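Local structure of beta-galactosidase/beta-glucuronidase (Faecalibacterium prausnitzii L2-6, 6MVF) at residues E32-R37 against L134-S139; E46-P51 against G71-T76; P468-F473 against Q519-R524. The protein binds flavin mononucleotide and is a family 2 glycoside hydrolase of a human gut bacterium, probably cleaving beta-glucuronides. One frame throughout, in Å; residues are numbered along the deposited sequence.

Interaction 1 of 3, residues E32-R37 against L134-S139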
ATOM      1  N   GLU A  32       7.439 -21.557   1.441  1.00 39.31           N
ATOM      2  CA  GLU A  32       6.279 -22.158   2.080  1.00 42.69           C
ATOM      3  C   GLU A  32       6.247 -23.670   1.887  1.00 39.78           C
ATOM      4  O   GLU A  32       6.862 -24.217   0.971  1.00 37.39           O
ATOM      5  CB  GLU A  32       4.995 -21.544   1.530  1.00 35.85           C
ATOM      6  CG  GLU A  32       4.769 -20.130   1.997  1.00 44.61           C
ATOM      7  CD  GLU A  32       4.025 -19.306   0.973  1.00 72.14           C
ATOM      8  OE1 GLU A  32       3.997 -19.713  -0.218  1.00 69.73           O
ATOM      9  OE2 GLU A  32       3.469 -18.250   1.362  1.00 84.66           O
ATOM     10  N   GLY A  33       5.522 -24.342   2.778  1.00 40.15           N
ATOM     11  CA  GLY A  33       5.130 -25.723   2.546  1.00 41.28           C
ATOM     12  C   GLY A  33       6.157 -26.792   2.853  1.00 42.41           C
ATOM     13  O   GLY A  33       6.217 -27.812   2.153  1.00 43.01           O
ATOM     14  N   TRP A  34       6.952 -26.609   3.897  1.00 41.58           N
ATOM     15  CA  TRP A  34       8.038 -27.522   4.201  1.00 39.14           C
ATOM     16  C   TRP A  34       7.669 -28.389   5.393  1.00 41.36           C
ATOM     17  O   TRP A  34       6.990 -27.943   6.326  1.00 40.75           O
ATOM     18  CB  TRP A  34       9.346 -26.770   4.512  1.00 33.62           C
ATOM     19  CG  TRP A  34       9.891 -25.975   3.374  1.00 38.21           C
ATOM     20  CD1 TRP A  34       9.523 -24.709   3.001  1.00 36.57           C
ATOM     21  CD2 TRP A  34      10.914 -26.381   2.453  1.00 31.99           C
ATOM     22  NE1 TRP A  34      10.255 -24.307   1.912  1.00 36.99           N
ATOM     23  CE2 TRP A  34      11.118 -25.311   1.558  1.00 29.49           C
ATOM     24  CE3 TRP A  34      11.685 -27.536   2.309  1.00 29.98           C
ATOM     25  CZ2 TRP A  34      12.059 -25.367   0.532  1.00 30.89           C
ATOM     26  CZ3 TRP A  34      12.619 -27.593   1.285  1.00 29.67           C
ATOM     27  CH2 TRP A  34      12.798 -26.516   0.411  1.00 33.58           C
ATOM     28  N   THR A  35       8.142 -29.627   5.361  1.00 37.43           N
ATOM     29  CA  THR A  35       8.165 -30.480   6.534  1.00 39.24           C
ATOM     30  C   THR A  35       9.605 -30.669   6.967  1.00 37.04           C
ATOM     31  O   THR A  35      10.468 -30.980   6.139  1.00 36.40           O
ATOM     32  CB  THR A  35       7.514 -31.826   6.245  1.00 37.17           C
ATOM     33  OG1 THR A  35       6.222 -31.581   5.706  1.00 33.53           O
ATOM     34  CG2 THR A  35       7.364 -32.626   7.527  1.00 36.69           C
ATOM     35  N   LEU A  36       9.859 -30.450   8.253  1.00 37.91           N
ATOM     36  CA  LEU A  36      11.163 -30.684   8.857  1.00 39.89           C
ATOM     37  C   LEU A  36      11.109 -31.978   9.654  1.00 42.64           C
ATOM     38  O   LEU A  36      10.337 -32.081  10.612  1.00 46.22           O
ATOM     39  CB  LEU A  36      11.557 -29.526   9.767  1.00 34.64           C
ATOM     40  CG  LEU A  36      12.887 -29.703  10.485  1.00 34.59           C
ATOM     41  CD1 LEU A  36      13.992 -29.889   9.469  1.00 36.79           C
ATOM     42  CD2 LEU A  36      13.161 -28.509  11.348  1.00 29.50           C
ATOM     43  N   ARG A  37      11.912 -32.959   9.253  1.00 41.97           N
ATOM     44  CA  ARG A  37      12.092 -34.192  10.010  1.00 40.87           C
ATOM     45  C   ARG A  37      13.497 -34.234  10.597  1.00 44.41           C
ATOM     46  O   ARG A  37      14.416 -33.554  10.124  1.00 42.63           O
ATOM     47  CB  ARG A  37      11.858 -35.437   9.144  1.00 29.17           C
ATOM     48  CG  ARG A  37      10.460 -35.559   8.610  1.00 36.27           C
ATOM     49  CD  ARG A  37      10.348 -36.723   7.659  1.00 41.85           C
ATOM     50  NE  ARG A  37       8.983 -36.879   7.181  1.00 41.30           N
ATOM     51  CZ  ARG A  37       8.561 -36.472   5.993  1.00 38.35           C
ATOM     52  NH1 ARG A  37       9.409 -35.891   5.164  1.00 45.43           N
ATOM     53  NH2 ARG A  37       7.295 -36.638   5.632  1.00 39.43           N
ATOM     54  N   LEU A 134      11.644 -31.721  -3.501  1.00 42.03           N
ATOM     55  CA  LEU A 134      12.887 -31.050  -3.142  1.00 40.77           C
ATOM     56  C   LEU A 134      13.256 -31.419  -1.708  1.00 42.85           C
ATOM     57  O   LEU A 134      12.438 -31.250  -0.791  1.00 33.48           O
ATOM     58  CB  LEU A 134      12.733 -29.532  -3.288  1.00 35.63           C
ATOM     59  CG  LEU A 134      13.847 -28.575  -2.869  1.00 40.02           C
ATOM     60  CD1 LEU A 134      15.091 -28.909  -3.625  1.00 34.80           C
ATOM     61  CD2 LEU A 134      13.441 -27.118  -3.127  1.00 35.60           C
ATOM     62  N   THR A 135      14.483 -31.922  -1.524  1.00 39.14           N
ATOM     63  CA  THR A 135      14.973 -32.405  -0.232  1.00 39.23           C
ATOM     64  C   THR A 135      16.298 -31.724   0.084  1.00 35.36           C
ATOM     65  O   THR A 135      17.236 -31.802  -0.715  1.00 34.60           O
ATOM     66  CB  THR A 135      15.144 -33.933  -0.249  1.00 39.96           C
ATOM     67  OG1 THR A 135      13.890 -34.551  -0.571  1.00 48.00           O
ATOM     68  CG2 THR A 135      15.608 -34.452   1.100  1.00 33.06           C
ATOM     69  N   ILE A 136      16.377 -31.053   1.234  1.00 32.60           N
ATOM     70  CA  ILE A 136      17.608 -30.394   1.678  1.00 35.25           C
ATOM     71  C   ILE A 136      17.976 -30.930   3.060  1.00 39.03           C
ATOM     72  O   ILE A 136      17.315 -30.616   4.060  1.00 30.80           O
ATOM     73  CB  ILE A 136      17.481 -28.866   1.708  1.00 35.94           C
ATOM     74  CG1 ILE A 136      16.982 -28.335   0.362  1.00 38.09           C
ATOM     75  CG2 ILE A 136      18.835 -28.235   2.067  1.00 35.17           C
ATOM     76  CD1 ILE A 136      16.371 -26.929   0.424  1.00 32.83           C
ATOM     77  N   GLU A 137      19.032 -31.735   3.115  1.00 43.81           N
ATOM     78  CA  GLU A 137      19.607 -32.168   4.380  1.00 39.62           C
ATOM     79  C   GLU A 137      20.543 -31.086   4.883  1.00 39.13           C
ATOM     80  O   GLU A 137      21.442 -30.661   4.156  1.00 35.87           O
ATOM     81  CB  GLU A 137      20.376 -33.477   4.208  1.00 45.42           C
ATOM     82  CG  GLU A 137      19.511 -34.722   4.190  1.00 58.49           C
ATOM     83  CD  GLU A 137      20.324 -36.017   4.123  1.00 67.67           C
ATOM     84  OE1 GLU A 137      19.921 -36.914   3.338  1.00 59.10           O
ATOM     85  OE2 GLU A 137      21.348 -36.129   4.856  1.00 61.50           O
ATOM     86  N   VAL A 138      20.338 -30.652   6.124  1.00 38.19           N
ATOM     87  CA  VAL A 138      21.123 -29.591   6.738  1.00 37.81           C
ATOM     88  C   VAL A 138      21.671 -30.091   8.068  1.00 33.18           C
ATOM     89  O   VAL A 138      20.931 -30.660   8.871  1.00 34.76           O
ATOM     90  CB  VAL A 138      20.274 -28.324   6.951  1.00 36.34           C
ATOM     91  CG1 VAL A 138      21.108 -27.212   7.586  1.00 34.16           C
ATOM     92  CG2 VAL A 138      19.667 -27.881   5.653  1.00 33.54           C
ATOM     93  N   SER A 139      22.950 -29.861   8.312  1.00 30.73           N
ATOM     94  CA  SER A 139      23.579 -30.255   9.562  1.00 30.37           C
ATOM     95  C   SER A 139      24.336 -29.075  10.149  1.00 33.37           C
ATOM     96  O   SER A 139      25.155 -28.458   9.458  1.00 29.41           O
ATOM     97  CB  SER A 139      24.536 -31.424   9.355  1.00 27.69           C
ATOM     98  OG  SER A 139      25.256 -31.671  10.558  1.00 37.90           O
TER

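Interaction 2 of 3, residues E46-P51 against G71-T76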
ATOM      1  N   GLU A  46       7.460 -31.797  11.751  1.00 46.68           N
ATOM      2  CA  GLU A  46       6.721 -30.548  11.875  1.00 41.08           C
ATOM      3  C   GLU A  46       6.718 -29.835  10.527  1.00 39.86           C
ATOM      4  O   GLU A  46       7.665 -29.948   9.742  1.00 37.78           O
ATOM      5  CB  GLU A  46       7.335 -29.654  12.957  1.00 36.19           C
ATOM      6  CG  GLU A  46       6.690 -28.290  13.068  1.00 53.20           C
ATOM      7  CD  GLU A  46       7.360 -27.390  14.102  1.00 75.39           C
ATOM      8  OE1 GLU A  46       8.528 -27.657  14.476  1.00 75.12           O
ATOM      9  OE2 GLU A  46       6.708 -26.409  14.540  1.00 83.03           O
ATOM     10  N   THR A  47       5.635 -29.120  10.250  1.00 36.20           N
ATOM     11  CA  THR A  47       5.586 -28.284   9.064  1.00 39.73           C
ATOM     12  C   THR A  47       6.022 -26.884   9.441  1.00 41.67           C
ATOM     13  O   THR A  47       5.653 -26.374  10.504  1.00 40.36           O
ATOM     14  CB  THR A  47       4.194 -28.250   8.454  1.00 38.38           C
ATOM     15  OG1 THR A  47       3.250 -27.934   9.479  1.00 40.14           O
ATOM     16  CG2 THR A  47       3.864 -29.598   7.852  1.00 37.69           C
ATOM     17  N   VAL A  48       6.834 -26.281   8.570  1.00 38.29           N
ATOM     18  CA  VAL A  48       7.529 -25.035   8.855  1.00 38.30           C
ATOM     19  C   VAL A  48       7.470 -24.166   7.611  1.00 38.44           C
ATOM     20  O   VAL A  48       7.341 -24.656   6.486  1.00 34.00           O
ATOM     21  CB  VAL A  48       9.011 -25.262   9.262  1.00 40.74           C
ATOM     22  CG1 VAL A  48       9.123 -26.157  10.511  1.00 34.45           C
ATOM     23  CG2 VAL A  48       9.813 -25.848   8.091  1.00 31.34           C
ATOM     24  N   THR A  49       7.588 -22.860   7.823  1.00 37.24           N
ATOM     25  CA  THR A  49       7.792 -21.912   6.740  1.00 38.03           C
ATOM     26  C   THR A  49       9.175 -21.281   6.877  1.00 30.17           C
ATOM     27  O   THR A  49       9.620 -20.985   7.988  1.00 37.95           O
ATOM     28  CB  THR A  49       6.683 -20.858   6.749  1.00 39.42           C
ATOM     29  OG1 THR A  49       5.430 -21.501   6.468  1.00 47.10           O
ATOM     30  CG2 THR A  49       6.931 -19.797   5.698  1.00 34.69           C
ATOM     31  N   LEU A  50       9.883 -21.128   5.745  1.00 32.03           N
ATOM     32  CA  LEU A  50      11.185 -20.455   5.737  1.00 38.79           C
ATOM     33  C   LEU A  50      11.014 -18.935   5.727  1.00 32.71           C
ATOM     34  O   LEU A  50      10.059 -18.419   5.139  1.00 31.24           O
ATOM     35  CB  LEU A  50      11.998 -20.865   4.517  1.00 33.34           C
ATOM     36  CG  LEU A  50      12.135 -22.357   4.261  1.00 33.01           C
ATOM     37  CD1 LEU A  50      13.112 -22.576   3.109  1.00 26.69           C
ATOM     38  CD2 LEU A  50      12.553 -23.086   5.545  1.00 29.69           C
ATOM     39  N   PRO A  51      11.954 -18.179   6.338  1.00 33.32           N
ATOM     40  CA  PRO A  51      13.190 -18.548   7.050  1.00 34.17           C
ATOM     41  C   PRO A  51      12.988 -19.363   8.298  1.00 30.09           C
ATOM     42  O   PRO A  51      12.062 -19.097   9.050  1.00 28.93           O
ATOM     43  CB  PRO A  51      13.807 -17.188   7.429  1.00 30.60           C
ATOM     44  CG  PRO A  51      12.735 -16.191   7.218  1.00 31.15           C
ATOM     45  CD  PRO A  51      11.892 -16.724   6.109  1.00 21.06           C
ATOM     46  N   GLY A  71      18.825 -31.963  10.319  1.00 38.96           N
ATOM     47  CA  GLY A  71      17.413 -31.795  10.005  1.00 35.75           C
ATOM     48  C   GLY A  71      17.220 -31.848   8.499  1.00 34.67           C
ATOM     49  O   GLY A  71      17.988 -31.245   7.746  1.00 38.31           O
ATOM     50  N   VAL A  72      16.203 -32.590   8.072  1.00 41.66           N
ATOM     51  CA  VAL A  72      15.853 -32.743   6.666  1.00 36.40           C
ATOM     52  C   VAL A  72      14.597 -31.930   6.407  1.00 39.97           C
ATOM     53  O   VAL A  72      13.553 -32.163   7.035  1.00 40.15           O
ATOM     54  CB  VAL A  72      15.637 -34.217   6.287  1.00 36.38           C
ATOM     55  CG1 VAL A  72      15.240 -34.347   4.816  1.00 32.61           C
ATOM     56  CG2 VAL A  72      16.892 -34.987   6.545  1.00 41.04           C
ATOM     57  N   TYR A  73      14.708 -30.966   5.499  1.00 34.41           N
ATOM     58  CA  TYR A  73      13.576 -30.195   5.002  1.00 38.85           C
ATOM     59  C   TYR A  73      13.139 -30.809   3.682  1.00 32.87           C
ATOM     60  O   TYR A  73      13.977 -31.249   2.890  1.00 34.43           O
ATOM     61  CB  TYR A  73      13.936 -28.709   4.771  1.00 35.82           C
ATOM     62  CG  TYR A  73      14.362 -27.877   5.991  1.00 34.33           C
ATOM     63  CD1 TYR A  73      15.684 -27.867   6.442  1.00 27.12           C
ATOM     64  CD2 TYR A  73      13.446 -27.066   6.650  1.00 32.16           C
ATOM     65  CE1 TYR A  73      16.074 -27.096   7.526  1.00 28.61           C
ATOM     66  CE2 TYR A  73      13.820 -26.293   7.735  1.00 39.63           C
ATOM     67  CZ  TYR A  73      15.138 -26.311   8.177  1.00 40.35           C
ATOM     68  OH  TYR A  73      15.489 -25.526   9.267  1.00 30.49           O
ATOM     69  N   SER A  74      11.833 -30.822   3.431  1.00 33.81           N
ATOM     70  CA  SER A  74      11.359 -31.281   2.134  1.00 35.21           C
ATOM     71  C   SER A  74      10.029 -30.624   1.814  1.00 32.14           C
ATOM     72  O   SER A  74       9.236 -30.325   2.712  1.00 35.22           O
ATOM     73  CB  SER A  74      11.221 -32.809   2.073  1.00 35.47           C
ATOM     74  OG  SER A  74      10.111 -33.232   2.834  1.00 37.82           O
ATOM     75  N   ARG A  75       9.803 -30.402   0.520  1.00 35.63           N
ATOM     76  CA  ARG A  75       8.559 -29.833   0.015  1.00 33.32           C
ATOM     77  C   ARG A  75       8.404 -30.230  -1.444  1.00 36.28           C
ATOM     78  O   ARG A  75       9.312 -30.796  -2.054  1.00 38.13           O
ATOM     79  CB  ARG A  75       8.529 -28.309   0.159  1.00 35.88           C
ATOM     80  CG  ARG A  75       9.382 -27.569  -0.850  1.00 30.46           C
ATOM     81  CD  ARG A  75       8.938 -26.120  -0.931  1.00 37.17           C
ATOM     82  NE  ARG A  75       7.986 -25.932  -2.019  1.00 42.46           N
ATOM     83  CZ  ARG A  75       7.299 -24.818  -2.238  1.00 38.05           C
ATOM     84  NH1 ARG A  75       7.434 -23.771  -1.446  1.00 37.03           N
ATOM     85  NH2 ARG A  75       6.470 -24.756  -3.259  1.00 32.04           N
ATOM     86  N   THR A  76       7.239 -29.904  -2.005  1.00 45.00           N
ATOM     87  CA  THR A  76       6.914 -30.177  -3.399  1.00 37.32           C
ATOM     88  C   THR A  76       6.918 -28.881  -4.206  1.00 35.76           C
ATOM     89  O   THR A  76       6.670 -27.801  -3.667  1.00 38.74           O
ATOM     90  CB  THR A  76       5.565 -30.891  -3.474  1.00 39.57           C
ATOM     91  OG1 THR A  76       5.736 -32.199  -2.927  1.00 40.60           O
ATOM     92  CG2 THR A  76       5.046 -31.010  -4.912  1.00 43.06           C
TER

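Interaction 3 of 3, residues P468-F473 against Q519-R524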
ATOM      1  N   PRO A 468      45.974   4.673  27.409  1.00 37.27           N
ATOM      2  CA  PRO A 468      47.425   4.451  27.309  1.00 33.21           C
ATOM      3  C   PRO A 468      47.802   3.253  26.455  1.00 33.82           C
ATOM      4  O   PRO A 468      48.824   3.317  25.760  1.00 40.84           O
ATOM      5  CB  PRO A 468      47.851   4.274  28.772  1.00 31.20           C
ATOM      6  CG  PRO A 468      46.800   4.966  29.561  1.00 26.70           C
ATOM      7  CD  PRO A 468      45.525   4.721  28.813  1.00 34.99           C
ATOM      8  N   TRP A 469      47.022   2.163  26.477  1.00 31.68           N
ATOM      9  CA  TRP A 469      47.310   1.037  25.590  1.00 28.28           C
ATOM     10  C   TRP A 469      47.331   1.487  24.130  1.00 38.88           C
ATOM     11  O   TRP A 469      48.275   1.182  23.381  1.00 34.03           O
ATOM     12  CB  TRP A 469      46.285  -0.081  25.778  1.00 26.19           C
ATOM     13  CG  TRP A 469      46.732  -1.399  25.190  1.00 27.94           C
ATOM     14  CD1 TRP A 469      47.227  -2.469  25.879  1.00 33.01           C
ATOM     15  CD2 TRP A 469      46.760  -1.779  23.796  1.00 34.35           C
ATOM     16  NE1 TRP A 469      47.558  -3.490  25.014  1.00 32.38           N
ATOM     17  CE2 TRP A 469      47.287  -3.092  23.731  1.00 29.22           C
ATOM     18  CE3 TRP A 469      46.387  -1.142  22.603  1.00 27.77           C
ATOM     19  CZ2 TRP A 469      47.443  -3.777  22.530  1.00 23.85           C
ATOM     20  CZ3 TRP A 469      46.538  -1.827  21.413  1.00 30.13           C
ATOM     21  CH2 TRP A 469      47.060  -3.135  21.386  1.00 30.79           C
ATOM     22  N   LEU A 470      46.287   2.204  23.701  1.00 31.99           N
ATOM     23  CA  LEU A 470      46.255   2.702  22.333  1.00 29.63           C
ATOM     24  C   LEU A 470      47.467   3.583  22.048  1.00 34.02           C
ATOM     25  O   LEU A 470      48.208   3.350  21.081  1.00 33.86           O
ATOM     26  CB  LEU A 470      44.958   3.477  22.084  1.00 32.19           C
ATOM     27  CG  LEU A 470      43.615   2.804  22.397  1.00 35.03           C
ATOM     28  CD1 LEU A 470      42.509   3.840  22.338  1.00 34.19           C
ATOM     29  CD2 LEU A 470      43.327   1.645  21.445  1.00 25.43           C
ATOM     30  N   ASP A 471      47.690   4.598  22.887  1.00 28.44           N
ATOM     31  CA  ASP A 471      48.813   5.502  22.674  1.00 33.58           C
ATOM     32  C   ASP A 471      50.139   4.746  22.567  1.00 34.34           C
ATOM     33  O   ASP A 471      50.992   5.081  21.738  1.00 31.17           O
ATOM     34  CB  ASP A 471      48.880   6.529  23.803  1.00 32.66           C
ATOM     35  CG  ASP A 471      47.709   7.497  23.795  1.00 35.98           C
ATOM     36  OD1 ASP A 471      47.081   7.681  22.729  1.00 38.94           O
ATOM     37  OD2 ASP A 471      47.423   8.085  24.863  1.00 35.77           O
ATOM     38  N   LYS A 472      50.320   3.705  23.376  1.00 35.28           N
ATOM     39  CA  LYS A 472      51.603   3.008  23.401  1.00 35.00           C
ATOM     40  C   LYS A 472      51.821   2.207  22.125  1.00 35.97           C
ATOM     41  O   LYS A 472      52.878   2.301  21.493  1.00 36.63           O
ATOM     42  CB  LYS A 472      51.686   2.103  24.635  1.00 30.52           C
ATOM     43  CG  LYS A 472      53.042   1.441  24.835  1.00 38.00           C
ATOM     44  CD  LYS A 472      52.981   0.394  25.938  1.00 45.38           C
ATOM     45  CE  LYS A 472      54.329  -0.236  26.172  1.00 39.21           C
ATOM     46  NZ  LYS A 472      55.214   0.746  26.849  1.00 44.29           N
ATOM     47  N   PHE A 473      50.829   1.409  21.731  1.00 33.38           N
ATOM     48  CA  PHE A 473      50.955   0.637  20.499  1.00 34.71           C
ATOM     49  C   PHE A 473      51.140   1.551  19.294  1.00 33.76           C
ATOM     50  O   PHE A 473      51.921   1.245  18.383  1.00 35.98           O
ATOM     51  CB  PHE A 473      49.726  -0.259  20.332  1.00 30.37           C
ATOM     52  CG  PHE A 473      49.759  -1.102  19.108  1.00 35.31           C
ATOM     53  CD1 PHE A 473      49.387  -0.574  17.866  1.00 30.79           C
ATOM     54  CD2 PHE A 473      50.141  -2.434  19.188  1.00 35.22           C
ATOM     55  CE1 PHE A 473      49.415  -1.352  16.730  1.00 27.37           C
ATOM     56  CE2 PHE A 473      50.169  -3.229  18.054  1.00 38.09           C
ATOM     57  CZ  PHE A 473      49.802  -2.684  16.815  1.00 35.32           C
ATOM     58  N   GLN A 519      34.843   9.077  24.602  1.00 27.77           N
ATOM     59  CA  GLN A 519      35.765  10.199  24.644  1.00 26.60           C
ATOM     60  C   GLN A 519      37.181   9.777  24.237  1.00 27.47           C
ATOM     61  O   GLN A 519      37.895  10.554  23.599  1.00 24.88           O
ATOM     62  CB  GLN A 519      35.744  10.813  26.050  1.00 25.75           C
ATOM     63  CG  GLN A 519      36.603  12.052  26.183  1.00 22.36           C
ATOM     64  CD  GLN A 519      36.101  13.153  25.292  1.00 35.14           C
ATOM     65  OE1 GLN A 519      34.903  13.456  25.298  1.00 31.49           O
ATOM     66  NE2 GLN A 519      37.001  13.739  24.483  1.00 27.77           N
ATOM     67  N   ALA A 520      37.591   8.552  24.580  1.00 23.80           N
ATOM     68  CA  ALA A 520      38.901   8.052  24.166  1.00 31.45           C
ATOM     69  C   ALA A 520      39.044   8.038  22.647  1.00 30.36           C
ATOM     70  O   ALA A 520      40.085   8.445  22.115  1.00 27.08           O
ATOM     71  CB  ALA A 520      39.142   6.648  24.733  1.00 22.91           C
ATOM     72  N   PHE A 521      38.014   7.568  21.931  1.00 28.00           N
ATOM     73  CA  PHE A 521      38.128   7.500  20.475  1.00 32.39           C
ATOM     74  C   PHE A 521      37.922   8.853  19.821  1.00 27.71           C
ATOM     75  O   PHE A 521      38.534   9.129  18.792  1.00 31.02           O
ATOM     76  CB  PHE A 521      37.162   6.468  19.904  1.00 28.08           C
ATOM     77  CG  PHE A 521      37.516   5.069  20.290  1.00 26.99           C
ATOM     78  CD1 PHE A 521      38.758   4.548  19.959  1.00 27.00           C
ATOM     79  CD2 PHE A 521      36.639   4.291  21.026  1.00 25.04           C
ATOM     80  CE1 PHE A 521      39.117   3.264  20.333  1.00 32.07           C
ATOM     81  CE2 PHE A 521      36.979   2.998  21.397  1.00 32.73           C
ATOM     82  CZ  PHE A 521      38.224   2.478  21.054  1.00 34.83           C
ATOM     83  N   GLU A 522      37.119   9.723  20.414  1.00 23.56           N
ATOM     84  CA  GLU A 522      37.074  11.095  19.929  1.00 29.51           C
ATOM     85  C   GLU A 522      38.405  11.818  20.134  1.00 30.07           C
ATOM     86  O   GLU A 522      38.738  12.732  19.373  1.00 35.25           O
ATOM     87  CB  GLU A 522      35.938  11.862  20.613  1.00 30.33           C
ATOM     88  CG  GLU A 522      35.843  13.296  20.143  1.00 28.97           C
ATOM     89  CD  GLU A 522      34.735  14.042  20.817  1.00 38.17           C
ATOM     90  OE1 GLU A 522      35.008  14.670  21.863  1.00 40.28           O
ATOM     91  OE2 GLU A 522      33.592  13.989  20.306  1.00 40.36           O
ATOM     92  N   ASP A 523      39.176  11.438  21.150  1.00 34.03           N
ATOM     93  CA  ASP A 523      40.473  12.073  21.346  1.00 29.37           C
ATOM     94  C   ASP A 523      41.514  11.606  20.339  1.00 32.46           C
ATOM     95  O   ASP A 523      42.567  12.240  20.238  1.00 34.70           O
ATOM     96  CB  ASP A 523      40.997  11.803  22.753  1.00 24.74           C
ATOM     97  CG  ASP A 523      40.346  12.679  23.812  1.00 34.34           C
ATOM     98  OD1 ASP A 523      39.833  13.773  23.475  1.00 35.09           O
ATOM     99  OD2 ASP A 523      40.367  12.273  25.001  1.00 35.75           O
ATOM    100  N   ARG A 524      41.256  10.517  19.607  1.00 32.44           N
ATOM    101  CA  ARG A 524      42.260   9.869  18.760  1.00 31.77           C
ATOM    102  C   ARG A 524      41.709   9.609  17.363  1.00 29.45           C
ATOM    103  O   ARG A 524      41.279   8.491  17.049  1.00 32.72           O
ATOM    104  CB  ARG A 524      42.734   8.567  19.395  1.00 29.76           C
ATOM    105  CG  ARG A 524      43.273   8.736  20.792  1.00 30.12           C
ATOM    106  CD  ARG A 524      43.424   7.394  21.493  1.00 28.37           C
ATOM    107  NE  ARG A 524      44.152   7.556  22.737  1.00 32.29           N
ATOM    108  CZ  ARG A 524      43.631   8.082  23.837  1.00 31.55           C
ATOM    109  NH1 ARG A 524      42.367   8.488  23.850  1.00 29.53           N
ATOM    110  NH2 ARG A 524      44.380   8.210  24.922  1.00 27.45           N
TER

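Interaction 1 of 3, residues E32-R37 against L134-S139
Trp34 alone carries 32-37 onto 134-139, meeting Leu134 and Ile136 with the far corner of its six-membered ring. The chain comes into this strand through Gly33, whose positive phi (81°) suits a glycine, and begins its extended run at Trp34. There the indole swings out with CG beside the backbone N and anti to the carbonyl carbon (chi1 -64°), which carries the benzo end over toward the other strand. Atom CH2 does most of the touching: Trp34 CH2 lies 3.6 Å from Leu134 CD2, and it is equally close, 3.6 Å, to Ile136 CD1. The neighbouring ring atom Trp34 CZ3 adds a looser approach of 3.9 Å to the same Ile136 CD1. Both methyls come at the ring obliquely, and Leu134 CD2 and Ile136 CD1 are 4.6 Å apart, so the corner of the indole nests between them. At the polar end of the indole, NE1 is hydrogen-bonded to Leu30 O, which fixes the turn of the ring from the opposite end. The sheet is the six-stranded antiparallel one of the jelly-roll sugar-binding domain of family 2 enzymes. Strand 70-78 runs between 34-37 and 131-139, so these two are next-but-one neighbours heading the same way, with CA atoms of Trp34 and Leu134 9.5 Å apart. The indole bridges that gap by passing along Tyr73 and Arg75 of the middle strand. Thr35 follows, its backbone paired with Ser74. Leu36 points its side chain to the same sheet face as Trp34 but packs on His52, while Arg37, paired through its backbone with Val72, turns to the other face. Under the indole corner, Leu134 also rests on Val102 and Ile136 on Leu159.

Interaction 2 of 3, residues E46-P51 against G71-T76
The Tyr73 ring takes Val48 at its edge, close to the ring plane, and Leu50 obliquely, both on its CE2 side; a second flat group, the guanidinium of Arg75, has Thr76 O at its edge. This is packing on one face of the jelly-roll sheet of the sugar-binding domain: strand 34-37 separates edge strand 46-48 from 70-78, and the CA atoms of Val48 and Tyr73 stand 8.8 Å apart. Val48 CG2 reaches Tyr73 CE2 at 4.0 Å and also sits 4.1 Å from Tyr73 CD2, so one methyl sits beside the CD2-CE2 bond of the ring edge. It can do so because CG2 occupies the position between backbone N and carbonyl carbon, with CG1 turned anti to the latter (chi1 -59°). Leu50, just past the strand end, brings only CD2 to the ring, at 4.1 Å from Tyr73 CE2. Trp34 and Trp54 also touch the tyrosine, and the ring of His52 meets it with planes at about 80°. The hydroxyl of Tyr73 is hydrogen-bonded to His52 ND1, which ties the polar end of the ring to the chain just beyond the cis-proline Pro51. Further along the strand, Arg75 turns to the carbonyl of the residue that follows it, using two nitrogens side-on for a single acceptor: its NE is 2.8 Å from Thr76 O, above the carbonyl plane, and its NH2 is 3.1 Å from that same Thr76 O, in the carbonyl plane.

Interaction 3 of 3, residues P468-F473 against Q519-R524
Leu470 and Asp471 divide the work against 519-524: the leucine packs inward on Phe521 and on the chain of Arg524, while the aspartate pairs with the arginine nearer the surface. The two segments lie on helix 466-476 and on the end of helix 507-522 with the residues after it; these helices are neighbours on the outside of the TIM barrel, on consecutive beta-alpha units flanking strand 482-487. On the tight inner side, one methyl serves two partners. Leu470 CD1 lies 3.8 Å from Arg524 CD and 4.0 Å from Phe521 CE1, approaching the phenyl ring obliquely. Below, Leu470 and Phe521 both rest on Ile484 of the barrel strand, and Leu470 on Leu482 as well, so this half is buried and apolar. The outer side is looser and polar, made by Asp471 and Arg524, both only partly exposed. What ties helix 466-476 to the chain just past the second helix is a side-on salt bridge: Arg524 NE donates to Asp471 OD1 at 2.9 Å and Arg524 NH2 to Asp471 OD2 at 3.0 Å. Carboxylate and guanidinium planes are 22° apart, and both oxygens are met from above the carboxylate plane. With its chain extended from CG to NE, the arginine reaches across to helix 466-476, its CD lying by the leucine and its charged end by the aspartate. Replacing Arg524 by an alanine would probably leave Asp471 without its charge partner and uncover the Leu470 methyl. Trp526 also touches Asp471. The arginine is further held flat from its other edge, where Ala520 O lies only 3° out of the guanidinium plane, accepting a bond from Arg524 NH1 at 2.9 Å.

Overall arrangement
Interactions 1 and 2 belong to one sheet: their centres are 4 Å apart, and interaction 2 is nested along the chain inside the loop that interaction 1 closes. Strands 46-48, 34-37, 70-78 and 131-139 lie side by side in that order, and backbone pairing of 34-37 with 46-48 joins the two contacts directly. Together they build part of the core of the sugar-binding domain. Interaction 3 comes later in the chain, its centre about 51 Å from that of interaction 1 and about 50 Å from that of interaction 2, on the opposite side of the chain's centre, between outer helices of the TIM barrel. It does not touch the others, and all three contacts lie away from the FMN pocket.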